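Local coordinates for probable fumarate reductase Ifc3 (Shewanella frigidimarina, PDB 1QO8), which catalyses the essentially one-way reduction of fumarate to succinate in vitro, using FAD and four covalently bound c-type hemes, at residues A[143-148]-A[558-563]; A[186-191]-A[199-204]; A[274-279]-A[345-350]; A[339-344]-A[528-533]. All blocks are in the same frame, centred on the assembly; numbering follows the deposited sequence.

Contact 1 of 4, residues A[143-148]-A[558-563]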
loop_
_atom_site.group_PDB
_atom_site.type_symbol
_atom_site.label_atom_id
_atom_site.label_comp_id
_atom_site.label_asym_id
_atom_site.label_seq_id
_atom_site.Cartn_x
_atom_site.Cartn_y
_atom_site.Cartn_z
ATOM N N ALA A 143 -25.857 -24.112 -2.783
ATOM C CA ALA A 143 -25.058 -25.101 -2.070
ATOM C C ALA A 143 -25.798 -25.535 -0.802
ATOM O O ALA A 143 -25.574 -26.644 -0.348
ATOM C CB ALA A 143 -23.663 -24.660 -1.719
ATOM N N GLY A 144 -26.696 -24.713 -0.291
ATOM C CA GLY A 144 -27.733 -25.178 0.608
ATOM C C GLY A 144 -27.586 -24.429 1.920
ATOM O O GLY A 144 -28.095 -24.881 2.942
ATOM N N ALA A 145 -26.922 -23.263 1.804
ATOM C CA ALA A 145 -26.728 -22.489 3.034
ATOM C C ALA A 145 -27.791 -21.429 3.098
ATOM O O ALA A 145 -28.312 -20.976 2.052
ATOM C CB ALA A 145 -25.312 -21.962 3.118
ATOM N N ASN A 146 -28.163 -21.032 4.320
ATOM C CA ASN A 146 -28.912 -19.783 4.452
ATOM C C ASN A 146 -27.977 -18.590 4.254
ATOM O O ASN A 146 -26.789 -18.618 4.633
ATOM C CB ASN A 146 -29.536 -19.735 5.860
ATOM C CG ASN A 146 -30.466 -20.915 6.121
ATOM O OD1 ASN A 146 -31.389 -21.242 5.378
ATOM N ND2 ASN A 146 -30.242 -21.607 7.220
ATOM N N VAL A 147 -28.509 -17.495 3.724
ATOM C CA VAL A 147 -27.711 -16.364 3.244
ATOM C C VAL A 147 -28.396 -15.060 3.626
ATOM O O VAL A 147 -29.601 -14.938 3.451
ATOM C CB VAL A 147 -27.585 -16.398 1.710
ATOM C CG1 VAL A 147 -27.005 -15.118 1.089
ATOM C CG2 VAL A 147 -26.705 -17.555 1.277
ATOM N N ILE A 148 -27.647 -14.088 4.130
ATOM C CA ILE A 148 -28.128 -12.716 4.157
ATOM C C ILE A 148 -27.287 -11.940 3.113
ATOM O O ILE A 148 -26.111 -12.259 3.071
ATOM C CB ILE A 148 -28.031 -12.102 5.562
ATOM C CG1 ILE A 148 -29.063 -12.852 6.492
ATOM C CG2 ILE A 148 -28.289 -10.613 5.588
ATOM C CD1 ILE A 148 -28.934 -12.374 7.931
ATOM N N ASN A 558 -17.615 -21.966 -1.688
ATOM C CA ASN A 558 -16.769 -22.261 -0.521
ATOM C C ASN A 558 -17.290 -21.657 0.762
ATOM O O ASN A 558 -17.191 -22.258 1.845
ATOM C CB ASN A 558 -15.331 -21.820 -0.744
ATOM C CG ASN A 558 -14.737 -22.607 -1.908
ATOM O OD1 ASN A 558 -14.408 -23.765 -1.696
ATOM N ND2 ASN A 558 -14.601 -22.095 -3.099
ATOM N N ALA A 559 -17.924 -20.477 0.720
ATOM C CA ALA A 559 -18.550 -19.947 1.909
ATOM C C ALA A 559 -19.592 -20.929 2.464
ATOM O O ALA A 559 -19.713 -21.044 3.685
ATOM C CB ALA A 559 -19.217 -18.605 1.653
ATOM N N ALA A 560 -20.391 -21.545 1.594
ATOM C CA ALA A 560 -21.517 -22.369 2.008
ATOM C C ALA A 560 -20.999 -23.709 2.547
ATOM O O ALA A 560 -21.436 -24.152 3.609
ATOM C CB ALA A 560 -22.521 -22.633 0.902
ATOM N N LYS A 561 -20.045 -24.262 1.828
ATOM C CA LYS A 561 -19.382 -25.497 2.203
ATOM C C LYS A 561 -18.761 -25.371 3.593
ATOM O O LYS A 561 -18.894 -26.252 4.461
ATOM C CB LYS A 561 -18.369 -25.911 1.125
ATOM C CG LYS A 561 -18.955 -26.902 0.141
ATOM C CD LYS A 561 -18.394 -27.077 -1.247
ATOM C CE LYS A 561 -16.929 -27.417 -1.373
ATOM N NZ LYS A 561 -16.465 -27.675 -2.775
ATOM N N HIS A 562 -18.214 -24.183 3.907
ATOM C CA HIS A 562 -17.556 -23.994 5.190
ATOM C C HIS A 562 -18.584 -23.801 6.288
ATOM O O HIS A 562 -18.328 -24.155 7.444
ATOM C CB HIS A 562 -16.631 -22.784 5.082
ATOM C CG HIS A 562 -15.962 -22.408 6.371
ATOM N ND1 HIS A 562 -16.528 -21.475 7.245
ATOM C CD2 HIS A 562 -14.827 -22.849 6.927
ATOM C CE1 HIS A 562 -15.697 -21.335 8.253
ATOM N NE2 HIS A 562 -14.656 -22.146 8.076
ATOM N N ALA A 563 -19.747 -23.230 5.956
ATOM C CA ALA A 563 -20.808 -23.064 6.928
ATOM C C ALA A 563 -21.535 -24.359 7.278
ATOM O O ALA A 563 -21.925 -24.571 8.403
ATOM C CB ALA A 563 -21.874 -22.082 6.450
#
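Ala143, Ala145 and Ala560 meet through their methyl groups, and these three carbons make the closest contacts. Ala560 CB lies 3.5 Å from Ala143 CB and 3.6 Å from Ala145 CB. Ala143 CB and Ala145 CB stand 5.8 Å apart, so the methyl of Ala560 nests in the notch between them. Ala145 CB also rests 4.0 Å from Ala560 CA. With side chains this small the backbones come close, and the Ala145 and Ala560 CA atoms are only 5.3 Å apart.

What sets the two methyls of the notch is the turn at Gly144. This residue has a positive phi (121°) and ends helix 131-143 in a Schellman motif. The chain reverses there, and Ala143 and Ala145 both point their CB atoms at helix 543-563. At this phi a CB on Gly144 would collide with the carbonyl oxygen of Ala143.

Strand 147-150 follows directly and pairs in parallel with strand 124-127. Strand, helix and strand thus form the first beta-alpha-beta crossover of the FAD-binding fold, with helix 543-563 against its turn. Ala140 adds another small side chain beside Ala560. His562 and the carbonyl of Ala559 hydrogen-bond to Ser303.

No hydrogen bond or charge pair links 143-148 to 558-563. The contact therefore rests on close fit and apolar burial.

Contact 2 of 4, residues A[186-191]-A[199-204]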
loop_
_atom_site.group_PDB
_atom_site.type_symbol
_atom_site.label_atom_id
_atom_site.label_comp_id
_atom_site.label_asym_id
_atom_site.label_seq_id
_atom_site.Cartn_x
_atom_site.Cartn_y
_atom_site.Cartn_z
ATOM N N TRP A 186 -4.574 -18.923 -24.674
ATOM C CA TRP A 186 -4.569 -17.581 -25.242
ATOM C C TRP A 186 -5.187 -16.563 -24.290
ATOM O O TRP A 186 -4.674 -15.451 -24.099
ATOM C CB TRP A 186 -5.277 -17.646 -26.589
ATOM C CG TRP A 186 -4.488 -18.429 -27.622
ATOM C CD1 TRP A 186 -3.250 -18.990 -27.509
ATOM C CD2 TRP A 186 -4.899 -18.680 -28.972
ATOM N NE1 TRP A 186 -2.872 -19.603 -28.658
ATOM C CE2 TRP A 186 -3.869 -19.419 -29.587
ATOM C CE3 TRP A 186 -6.062 -18.398 -29.699
ATOM C CZ2 TRP A 186 -3.966 -19.868 -30.919
ATOM C CZ3 TRP A 186 -6.146 -18.832 -31.014
ATOM C CH2 TRP A 186 -5.103 -19.562 -31.608
ATOM N N PHE A 187 -6.329 -16.940 -23.733
ATOM C CA PHE A 187 -6.985 -16.107 -22.690
ATOM C C PHE A 187 -6.001 -15.843 -21.546
ATOM O O PHE A 187 -5.822 -14.730 -21.044
ATOM C CB PHE A 187 -8.239 -16.849 -22.180
ATOM C CG PHE A 187 -9.117 -16.099 -21.213
ATOM C CD1 PHE A 187 -8.641 -15.629 -20.002
ATOM C CD2 PHE A 187 -10.432 -15.816 -21.521
ATOM C CE1 PHE A 187 -9.445 -14.920 -19.117
ATOM C CE2 PHE A 187 -11.253 -15.105 -20.645
ATOM C CZ PHE A 187 -10.760 -14.629 -19.443
ATOM N N ILE A 188 -5.386 -16.928 -21.051
ATOM C CA ILE A 188 -4.407 -16.836 -19.970
ATOM C C ILE A 188 -3.247 -15.955 -20.289
ATOM O O ILE A 188 -3.076 -14.945 -19.578
ATOM C CB ILE A 188 -3.983 -18.226 -19.478
ATOM C CG1 ILE A 188 -5.210 -18.881 -18.827
ATOM C CG2 ILE A 188 -2.831 -18.232 -18.479
ATOM C CD1 ILE A 188 -5.021 -20.397 -18.725
ATOM N N GLU A 189 -2.550 -16.168 -21.414
ATOM C CA GLU A 189 -1.444 -15.321 -21.810
ATOM C C GLU A 189 -1.831 -13.867 -22.038
ATOM O O GLU A 189 -1.088 -12.904 -21.776
ATOM C CB GLU A 189 -0.908 -15.854 -23.152
ATOM C CG GLU A 189 -0.289 -17.225 -23.168
ATOM C CD GLU A 189 0.110 -17.703 -24.558
ATOM O OE1 GLU A 189 0.196 -16.946 -25.565
ATOM O OE2 GLU A 189 0.371 -18.928 -24.636
ATOM N N ASP A 190 -2.989 -13.656 -22.721
ATOM C CA ASP A 190 -3.444 -12.296 -22.966
ATOM C C ASP A 190 -3.606 -11.534 -21.661
ATOM O O ASP A 190 -3.274 -10.345 -21.537
ATOM C CB ASP A 190 -4.806 -12.330 -23.712
ATOM C CG ASP A 190 -4.758 -12.692 -25.197
ATOM O OD1 ASP A 190 -3.703 -12.998 -25.777
ATOM O OD2 ASP A 190 -5.821 -12.720 -25.878
ATOM N N ALA A 191 -4.242 -12.178 -20.670
ATOM C CA ALA A 191 -4.399 -11.539 -19.363
ATOM C C ALA A 191 -3.033 -11.256 -18.723
ATOM O O ALA A 191 -2.776 -10.206 -18.100
ATOM C CB ALA A 191 -5.267 -12.434 -18.438
ATOM N N ASN A 199 0.016 -10.807 -12.582
ATOM C CA ASN A 199 -1.192 -11.473 -12.169
ATOM C C ASN A 199 -0.795 -12.799 -11.487
ATOM O O ASN A 199 0.173 -13.391 -11.910
ATOM C CB ASN A 199 -2.224 -11.901 -13.223
ATOM C CG ASN A 199 -2.439 -10.933 -14.362
ATOM O OD1 ASN A 199 -3.555 -10.621 -14.848
ATOM N ND2 ASN A 199 -1.345 -10.491 -14.911
ATOM N N ASP A 200 -1.515 -13.174 -10.468
ATOM C CA ASP A 200 -1.511 -14.520 -9.926
ATOM C C ASP A 200 -2.030 -15.517 -10.971
ATOM O O ASP A 200 -3.239 -15.727 -11.218
ATOM C CB ASP A 200 -2.352 -14.510 -8.655
ATOM C CG ASP A 200 -2.288 -15.836 -7.920
ATOM O OD1 ASP A 200 -2.032 -16.913 -8.481
ATOM O OD2 ASP A 200 -2.500 -15.916 -6.709
ATOM N N ILE A 201 -1.058 -16.240 -11.557
ATOM C CA ILE A 201 -1.282 -17.138 -12.680
ATOM C C ILE A 201 -2.305 -18.194 -12.329
ATOM O O ILE A 201 -3.010 -18.613 -13.249
ATOM C CB ILE A 201 -0.002 -17.785 -13.258
ATOM C CG1 ILE A 201 -0.274 -18.648 -14.474
ATOM C CG2 ILE A 201 0.689 -18.668 -12.202
ATOM C CD1 ILE A 201 -0.468 -17.994 -15.804
ATOM N N LYS A 202 -2.423 -18.591 -11.073
ATOM C CA LYS A 202 -3.432 -19.545 -10.687
ATOM C C LYS A 202 -4.841 -18.952 -10.737
ATOM O O LYS A 202 -5.801 -19.658 -11.078
ATOM C CB LYS A 202 -3.144 -20.107 -9.281
ATOM C CG LYS A 202 -1.698 -20.484 -9.092
ATOM C CD LYS A 202 -1.203 -20.478 -7.663
ATOM C CE LYS A 202 -1.717 -19.378 -6.749
ATOM N NZ LYS A 202 -0.587 -18.851 -5.908
ATOM N N LEU A 203 -4.927 -17.660 -10.378
ATOM C CA LEU A 203 -6.288 -17.070 -10.395
ATOM C C LEU A 203 -6.690 -16.893 -11.858
ATOM O O LEU A 203 -7.829 -17.186 -12.237
ATOM C CB LEU A 203 -6.244 -15.789 -9.573
ATOM C CG LEU A 203 -5.904 -15.866 -8.092
ATOM C CD1 LEU A 203 -6.004 -14.462 -7.489
ATOM C CD2 LEU A 203 -6.840 -16.832 -7.353
ATOM N N VAL A 204 -5.730 -16.489 -12.695
ATOM C CA VAL A 204 -5.943 -16.280 -14.116
ATOM C C VAL A 204 -6.402 -17.540 -14.827
ATOM O O VAL A 204 -7.279 -17.445 -15.704
ATOM C CB VAL A 204 -4.725 -15.659 -14.829
ATOM C CG1 VAL A 204 -4.946 -15.371 -16.293
ATOM C CG2 VAL A 204 -4.459 -14.319 -14.117
#
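Val204, which packs on Ala191 and Ile188, gives its backbone N to Asp200 O at 3.0 Å. Leu203 N makes a second, weak bond to the same Asp200 oxygen, so two amides of the first turn hold it. Asp200 is also the N-cap of helix 201-220. Its OD1 accepts from Lys202 N at 3.1 Å, a bent bond (135° at the hydrogen). The amide meets the anti side of the carboxylate, 20° out of its plane. Lys202 NZ forms a salt bridge to the same OD1 at 3.5 Å.

The capped turn presents apolar groups to helix 184-194. Val204 CG1 sits 3.7 Å from Ala191 CB and 3.8 Å from Ile188 O. It lies farther from Ile188 CG2, at 4.2 Å. Ile201 has CG1 anti to its N (chi1 -177°), which carries CD1 across to Ile188. There Ile201 CD1 touches Ile188 CG2 at 3.6 Å, with the two side chains at about a right angle. Asn199 lies against the carbonyl end of Ala191.

The two segments form a helix-loop-helix hairpin closed by aliphatic side chains. On the far side of helix 184-194, Asp190 makes salt bridges to Arg235 and Arg238. Phe187 reaches Leu207 and Ala208 further along helix 201-220. Helix 543-563 covers the hairpin through Asn543, on Phe187 and Ala191, and Phe551, on Leu203.

Contact 3 of 4, residues A[274-279]-A[345-350]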
loop_
_atom_site.group_PDB
_atom_site.type_symbol
_atom_site.label_atom_id
_atom_site.label_comp_id
_atom_site.label_asym_id
_atom_site.label_seq_id
_atom_site.Cartn_x
_atom_site.Cartn_y
_atom_site.Cartn_z
ATOM N N VAL A 274 -19.628 -2.262 8.706
ATOM C CA VAL A 274 -18.592 -1.385 9.238
ATOM C C VAL A 274 -17.468 -2.040 10.007
ATOM O O VAL A 274 -16.416 -1.487 10.307
ATOM C CB VAL A 274 -19.247 -0.319 10.098
ATOM C CG1 VAL A 274 -20.052 0.713 9.346
ATOM C CG2 VAL A 274 -20.147 -0.942 11.218
ATOM N N LYS A 275 -17.560 -3.342 10.348
ATOM C CA LYS A 275 -16.530 -4.056 11.031
ATOM C C LYS A 275 -16.685 -5.548 10.868
ATOM O O LYS A 275 -17.821 -5.998 10.780
ATOM C CB LYS A 275 -16.649 -3.699 12.554
ATOM C CG LYS A 275 -15.330 -4.108 13.221
ATOM C CD LYS A 275 -15.295 -3.728 14.694
ATOM C CE LYS A 275 -13.812 -3.519 15.025
ATOM N NZ LYS A 275 -13.315 -4.615 15.908
ATOM N N LEU A 276 -15.650 -6.306 10.687
ATOM C CA LEU A 276 -15.755 -7.759 10.716
ATOM C C LEU A 276 -15.440 -8.160 12.186
ATOM O O LEU A 276 -14.512 -7.600 12.794
ATOM C CB LEU A 276 -14.745 -8.413 9.780
ATOM C CG LEU A 276 -14.817 -8.014 8.281
ATOM C CD1 LEU A 276 -13.516 -8.345 7.556
ATOM C CD2 LEU A 276 -15.984 -8.691 7.582
ATOM N N VAL A 277 -16.181 -9.107 12.707
ATOM C CA VAL A 277 -16.059 -9.433 14.151
ATOM C C VAL A 277 -15.248 -10.717 14.174
ATOM O O VAL A 277 -15.594 -11.707 13.537
ATOM C CB VAL A 277 -17.417 -9.686 14.814
ATOM C CG1 VAL A 277 -17.286 -9.951 16.358
ATOM C CG2 VAL A 277 -18.321 -8.500 14.528
ATOM N N VAL A 278 -14.115 -10.673 14.855
ATOM C CA VAL A 278 -13.305 -11.915 14.953
ATOM C C VAL A 278 -13.390 -12.453 16.384
ATOM O O VAL A 278 -13.447 -11.638 17.318
ATOM C CB VAL A 278 -11.872 -11.531 14.554
ATOM C CG1 VAL A 278 -10.845 -12.602 14.880
ATOM C CG2 VAL A 278 -11.859 -11.193 13.051
ATOM N N ASN A 279 -13.435 -13.759 16.596
ATOM C CA ASN A 279 -13.530 -14.295 17.975
ATOM C C ASN A 279 -12.117 -14.315 18.570
ATOM O O ASN A 279 -11.209 -13.638 18.036
ATOM C CB ASN A 279 -14.168 -15.677 17.979
ATOM C CG ASN A 279 -13.350 -16.702 17.231
ATOM O OD1 ASN A 279 -12.228 -16.489 16.812
ATOM N ND2 ASN A 279 -13.851 -17.920 16.973
ATOM N N LYS A 345 -8.113 -5.235 6.166
ATOM C CA LYS A 345 -6.821 -4.773 6.588
ATOM C C LYS A 345 -6.747 -4.640 8.126
ATOM O O LYS A 345 -5.837 -5.112 8.763
ATOM C CB LYS A 345 -6.541 -3.390 5.966
ATOM C CG LYS A 345 -5.035 -3.094 6.066
ATOM C CD LYS A 345 -4.634 -1.644 5.837
ATOM C CE LYS A 345 -5.691 -0.578 5.969
ATOM N NZ LYS A 345 -5.275 0.824 5.600
ATOM N N GLU A 346 -7.753 -4.048 8.711
ATOM C CA GLU A 346 -7.954 -3.789 10.118
ATOM C C GLU A 346 -7.932 -5.088 10.935
ATOM O O GLU A 346 -7.522 -4.991 12.082
ATOM C CB GLU A 346 -9.271 -3.041 10.264
ATOM C CG GLU A 346 -9.655 -2.488 11.600
ATOM C CD GLU A 346 -11.096 -2.127 11.821
ATOM O OE1 GLU A 346 -11.900 -1.832 10.893
ATOM O OE2 GLU A 346 -11.476 -2.177 13.047
ATOM N N ILE A 347 -8.341 -6.259 10.471
ATOM C CA ILE A 347 -8.224 -7.471 11.226
ATOM C C ILE A 347 -7.023 -8.300 10.824
ATOM O O ILE A 347 -6.945 -9.407 11.352
ATOM C CB ILE A 347 -9.520 -8.331 11.189
ATOM C CG1 ILE A 347 -9.781 -8.725 9.751
ATOM C CG2 ILE A 347 -10.662 -7.522 11.787
ATOM C CD1 ILE A 347 -10.269 -10.086 9.373
ATOM N N GLY A 348 -6.115 -7.865 9.960
ATOM C CA GLY A 348 -4.902 -8.593 9.640
ATOM C C GLY A 348 -4.889 -9.328 8.327
ATOM O O GLY A 348 -4.004 -10.211 8.145
ATOM N N ALA A 349 -5.910 -9.064 7.463
ATOM C CA ALA A 349 -5.804 -9.693 6.121
ATOM C C ALA A 349 -4.579 -9.097 5.411
ATOM O O ALA A 349 -4.195 -7.944 5.665
ATOM C CB ALA A 349 -7.035 -9.427 5.249
ATOM N N SER A 350 -3.856 -9.876 4.661
ATOM C CA SER A 350 -2.962 -9.320 3.651
ATOM C C SER A 350 -3.669 -8.851 2.366
ATOM O O SER A 350 -4.809 -9.254 2.161
ATOM C CB SER A 350 -1.943 -10.375 3.291
ATOM O OG SER A 350 -2.418 -11.602 2.803
HETATM O O HOH W 1 -13.016 -4.963 10.293
#
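Ile347 belongs to the Schellman motif that ends helix 339-346, and it packs on strand 271-278. Gly348, with positive phi, is the C-prime residue of that motif, and its N bonds to Lys345 O. Ile347 CD1 lies 4.1 Å from Leu276 CD1, the side chains crossing at about a right angle. Ile347 CG2 meets Val278 CG2, also at 4.1 Å. Replacing Ile347 by alanine would probably take this apolar partner from Leu276 CD1 and Val278 CG2 and open a gap between the helix end and the strand.

Strand 271-278 is the outermost on its side of a four-stranded mixed sheet. A classic beta bulge sets Val274 and Lys275 together opposite Val288 of the next strand. Just past it, Leu276 N donates to a water at 3.0 Å, and that water bonds weakly to Glu346 OE1. Glu346 OE2 touches Lys275 CE at 3.3 Å. The lysine chain bends at its last torsion (chi4 -110°), and NZ stays 4.2 Å from Glu346 OE2, too far for a salt bridge.

Contact 4 of 4, residues A[339-344]-A[528-533]. With FAD (flavin-adenine dinucleotide), chain G.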
loop_
_atom_site.group_PDB
_atom_site.type_symbol
_atom_site.label_atom_id
_atom_site.label_comp_id
_atom_site.label_asym_id
_atom_site.label_seq_id
_atom_site.Cartn_x
_atom_site.Cartn_y
_atom_site.Cartn_z
ATOM N N ASP A 339 -14.412 -0.116 1.294
ATOM C CA ASP A 339 -14.720 -0.487 2.669
ATOM C C ASP A 339 -14.193 -1.887 2.942
ATOM O O ASP A 339 -13.787 -2.246 4.065
ATOM C CB ASP A 339 -16.241 -0.498 2.903
ATOM C CG ASP A 339 -16.916 0.821 2.887
ATOM O OD1 ASP A 339 -16.248 1.875 2.972
ATOM O OD2 ASP A 339 -18.174 0.897 2.838
ATOM N N GLY A 340 -14.414 -2.765 1.988
ATOM C CA GLY A 340 -14.073 -4.184 2.096
ATOM C C GLY A 340 -12.590 -4.413 2.346
ATOM O O GLY A 340 -12.164 -5.171 3.248
ATOM N N VAL A 341 -11.743 -3.691 1.608
ATOM C CA VAL A 341 -10.334 -3.575 1.884
ATOM C C VAL A 341 -10.023 -2.962 3.241
ATOM O O VAL A 341 -9.085 -3.481 3.869
ATOM C CB VAL A 341 -9.602 -2.725 0.780
ATOM C CG1 VAL A 341 -8.275 -2.161 1.258
ATOM C CG2 VAL A 341 -9.391 -3.586 -0.507
ATOM N N LEU A 342 -10.617 -1.836 3.665
ATOM C CA LEU A 342 -10.333 -1.286 4.958
ATOM C C LEU A 342 -10.685 -2.241 6.108
ATOM O O LEU A 342 -9.855 -2.387 6.999
ATOM C CB LEU A 342 -11.061 0.030 5.210
ATOM C CG LEU A 342 -10.638 1.113 4.176
ATOM C CD1 LEU A 342 -11.602 2.276 4.367
ATOM C CD2 LEU A 342 -9.139 1.406 4.334
ATOM N N MET A 343 -11.841 -2.875 6.127
ATOM C CA MET A 343 -12.263 -3.772 7.197
ATOM C C MET A 343 -11.370 -5.020 7.236
ATOM O O MET A 343 -11.089 -5.590 8.290
ATOM C CB MET A 343 -13.718 -4.289 6.960
ATOM C CG MET A 343 -14.684 -3.197 7.357
ATOM S SD MET A 343 -16.417 -3.632 7.146
ATOM C CE MET A 343 -16.621 -4.286 5.530
ATOM N N ALA A 344 -10.936 -5.469 6.069
ATOM C CA ALA A 344 -10.078 -6.640 5.948
ATOM C C ALA A 344 -8.687 -6.347 6.508
ATOM O O ALA A 344 -8.122 -7.105 7.338
ATOM C CB ALA A 344 -10.021 -7.322 4.593
ATOM N N GLY A 528 -14.309 -10.308 -6.620
ATOM C CA GLY A 528 -14.716 -9.167 -7.431
ATOM C C GLY A 528 -13.611 -8.118 -7.333
ATOM O O GLY A 528 -12.528 -8.499 -6.908
ATOM N N GLU A 529 -13.924 -6.816 -7.463
ATOM C CA GLU A 529 -12.835 -5.826 -7.471
ATOM C C GLU A 529 -12.260 -5.623 -6.078
ATOM O O GLU A 529 -11.209 -4.942 -5.905
ATOM C CB GLU A 529 -13.367 -4.456 -7.915
ATOM C CG GLU A 529 -12.339 -3.426 -8.429
ATOM C CD GLU A 529 -13.009 -2.230 -9.041
ATOM O OE1 GLU A 529 -14.202 -2.316 -9.536
ATOM O OE2 GLU A 529 -12.458 -1.100 -8.994
ATOM N N VAL A 530 -12.999 -5.980 -5.010
ATOM C CA VAL A 530 -12.453 -5.920 -3.659
ATOM C C VAL A 530 -11.111 -6.648 -3.486
ATOM O O VAL A 530 -10.261 -6.371 -2.632
ATOM C CB VAL A 530 -13.457 -6.365 -2.587
ATOM C CG1 VAL A 530 -13.709 -7.857 -2.543
ATOM C CG2 VAL A 530 -12.912 -5.817 -1.244
ATOM N N THR A 531 -10.839 -7.650 -4.260
ATOM C CA THR A 531 -9.743 -8.603 -4.294
ATOM C C THR A 531 -8.624 -8.125 -5.219
ATOM O O THR A 531 -8.836 -7.331 -6.137
ATOM C CB THR A 531 -10.480 -9.820 -4.873
ATOM O OG1 THR A 531 -10.982 -10.749 -3.869
ATOM C CG2 THR A 531 -9.972 -10.335 -6.127
ATOM N N GLY A 532 -7.365 -8.493 -4.917
ATOM C CA GLY A 532 -6.248 -8.054 -5.755
ATOM C C GLY A 532 -5.662 -9.235 -6.471
ATOM O O GLY A 532 -6.034 -10.369 -6.054
ATOM N N GLY A 533 -4.800 -9.290 -7.464
ATOM C CA GLY A 533 -4.313 -10.539 -7.994
ATOM C C GLY A 533 -4.886 -11.100 -9.285
ATOM O O GLY A 533 -4.188 -11.852 -10.003
HETATM P PA FAD G . -19.499 -3.603 -7.462
HETATM O O1A FAD G . -20.364 -3.909 -8.646
HETATM O O2A FAD G . -19.052 -2.344 -7.233
HETATM O O5B FAD G . -20.539 -3.705 -6.289
HETATM C C5B FAD G . -20.149 -3.672 -4.854
HETATM C C4B FAD G . -21.497 -3.563 -3.981
HETATM O O4B FAD G . -20.982 -3.540 -2.561
HETATM C C3B FAD G . -22.161 -2.155 -4.137
HETATM O O3B FAD G . -23.431 -2.065 -4.603
HETATM C C2B FAD G . -21.715 -1.351 -2.861
HETATM O O2B FAD G . -22.666 -0.363 -2.396
HETATM C C1B FAD G . -21.725 -2.457 -1.872
HETATM N N9A FAD G . -20.876 -2.195 -0.703
HETATM C C8A FAD G . -19.666 -1.548 -0.650
HETATM N N7A FAD G . -19.244 -1.387 0.574
HETATM C C5A FAD G . -20.217 -1.957 1.389
HETATM C C6A FAD G . -20.388 -2.028 2.838
HETATM N N6A FAD G . -19.527 -1.560 3.699
HETATM N N1A FAD G . -21.495 -2.703 3.237
HETATM C C2A FAD G . -22.473 -3.141 2.375
HETATM N N3A FAD G . -22.403 -3.096 1.025
HETATM C C4A FAD G . -21.267 -2.469 0.617
HETATM N N1 FAD G . -15.231 -4.438 -16.470
HETATM C C2 FAD G . -15.370 -5.361 -17.383
HETATM O O2 FAD G . -14.868 -6.437 -17.416
HETATM N N3 FAD G . -16.201 -5.183 -18.530
HETATM C C4 FAD G . -16.864 -3.962 -18.602
HETATM O O4 FAD G . -17.541 -3.722 -19.561
HETATM C C4X FAD G . -16.638 -2.925 -17.598
HETATM N N5 FAD G . -17.234 -1.729 -17.718
HETATM C C5X FAD G . -17.099 -0.786 -16.756
HETATM C C6 FAD G . -17.763 0.435 -16.937
HETATM C C7 FAD G . -17.653 1.410 -15.974
HETATM C C7M FAD G . -18.331 2.738 -16.090
HETATM C C8 FAD G . -16.888 1.121 -14.787
HETATM C C8M FAD G . -16.821 2.149 -13.699
HETATM C C9 FAD G . -16.264 -0.084 -14.594
HETATM C C9A FAD G . -16.345 -1.068 -15.552
HETATM N N10 FAD G . -15.721 -2.329 -15.483
HETATM C C10 FAD G . -15.839 -3.248 -16.453
HETATM C "C1'" FAD G . -15.244 -2.846 -14.161
HETATM C "C2'" FAD G . -16.288 -3.859 -13.582
HETATM O "O2'" FAD G . -17.550 -3.195 -13.927
HETATM C "C3'" FAD G . -16.191 -3.712 -12.044
HETATM O "O3'" FAD G . -14.871 -4.036 -11.586
HETATM C "C4'" FAD G . -16.945 -4.941 -11.433
HETATM O "O4'" FAD G . -18.339 -4.702 -11.797
HETATM C "C5'" FAD G . -16.833 -4.779 -9.874
HETATM O "O5'" FAD G . -17.925 -5.763 -9.345
HETATM P P FAD G . -18.098 -6.064 -7.844
HETATM O O1P FAD G . -19.213 -7.084 -7.793
HETATM O O2P FAD G . -16.809 -6.379 -7.418
HETATM O O3P FAD G . -18.386 -4.763 -7.274
#
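Val530 packs its CG2 against the backbone of helix 339-346, 3.7 Å from Val341 N and 3.9 Å from Gly340 C. CG2 lies anti to the valine's own N, while CG1 takes the place between N and the carbonyl carbon (chi1 74°). In return Val341 CG2 rests 3.6 Å from Val530 O. Any CB on Gly340 would clash with Val530 CG2.

The hydrogen bonds go to FAD. Glu529 N donates to the phosphate oxygen O2P of FAD at 2.9 Å, nearly straight (164°). Glu529 OE1 accepts from the ribityl hydroxyl O3' of FAD at 2.8 Å, and its OE2 is held by Thr501 N. Asp339 OD2 accepts from the adenine amino group N6A of FAD at 2.9 Å, a bent bond (134°).

Charge pairs steady the aspartate: OD1 bridges to Arg272 and OD2 to Lys152. Alanine in place of Asp339 is likely to leave N6A without this acceptor and to deprive Arg272 and Lys152 of this counter-charge.

Gly528 begins a type I turn to Thr531, and a CB on it would run into O2P. This turn beside the pyrophosphate and the start of helix 339-346 beside the adenine together hold the extended dinucleotide in this FRD/SDH-type FAD site.

Along the chain, contact 1 encloses the other three. Contact 2 closes before contacts 3 and 4 open, and the segments of those two alternate. Contacts 3 and 4 share helix 339-346, with centres about 12 Å apart. Ala349 N probably hydrogen-bonds to Ala344 O, and Met343 SD packs on Val274 and Lys275. Contact 2 lies about 20 Å from contact 4 between centres, joined by a probable hydrogen bond from Asp200 N to Gly533 O. Contact 1 touches none of them, although its helix 543-563 also covers contact 2. The helix hairpin, FAD loop and sheet edge thus connect through contact 4, while contact 1 ties the C-terminal helix to the Rossmann-type core.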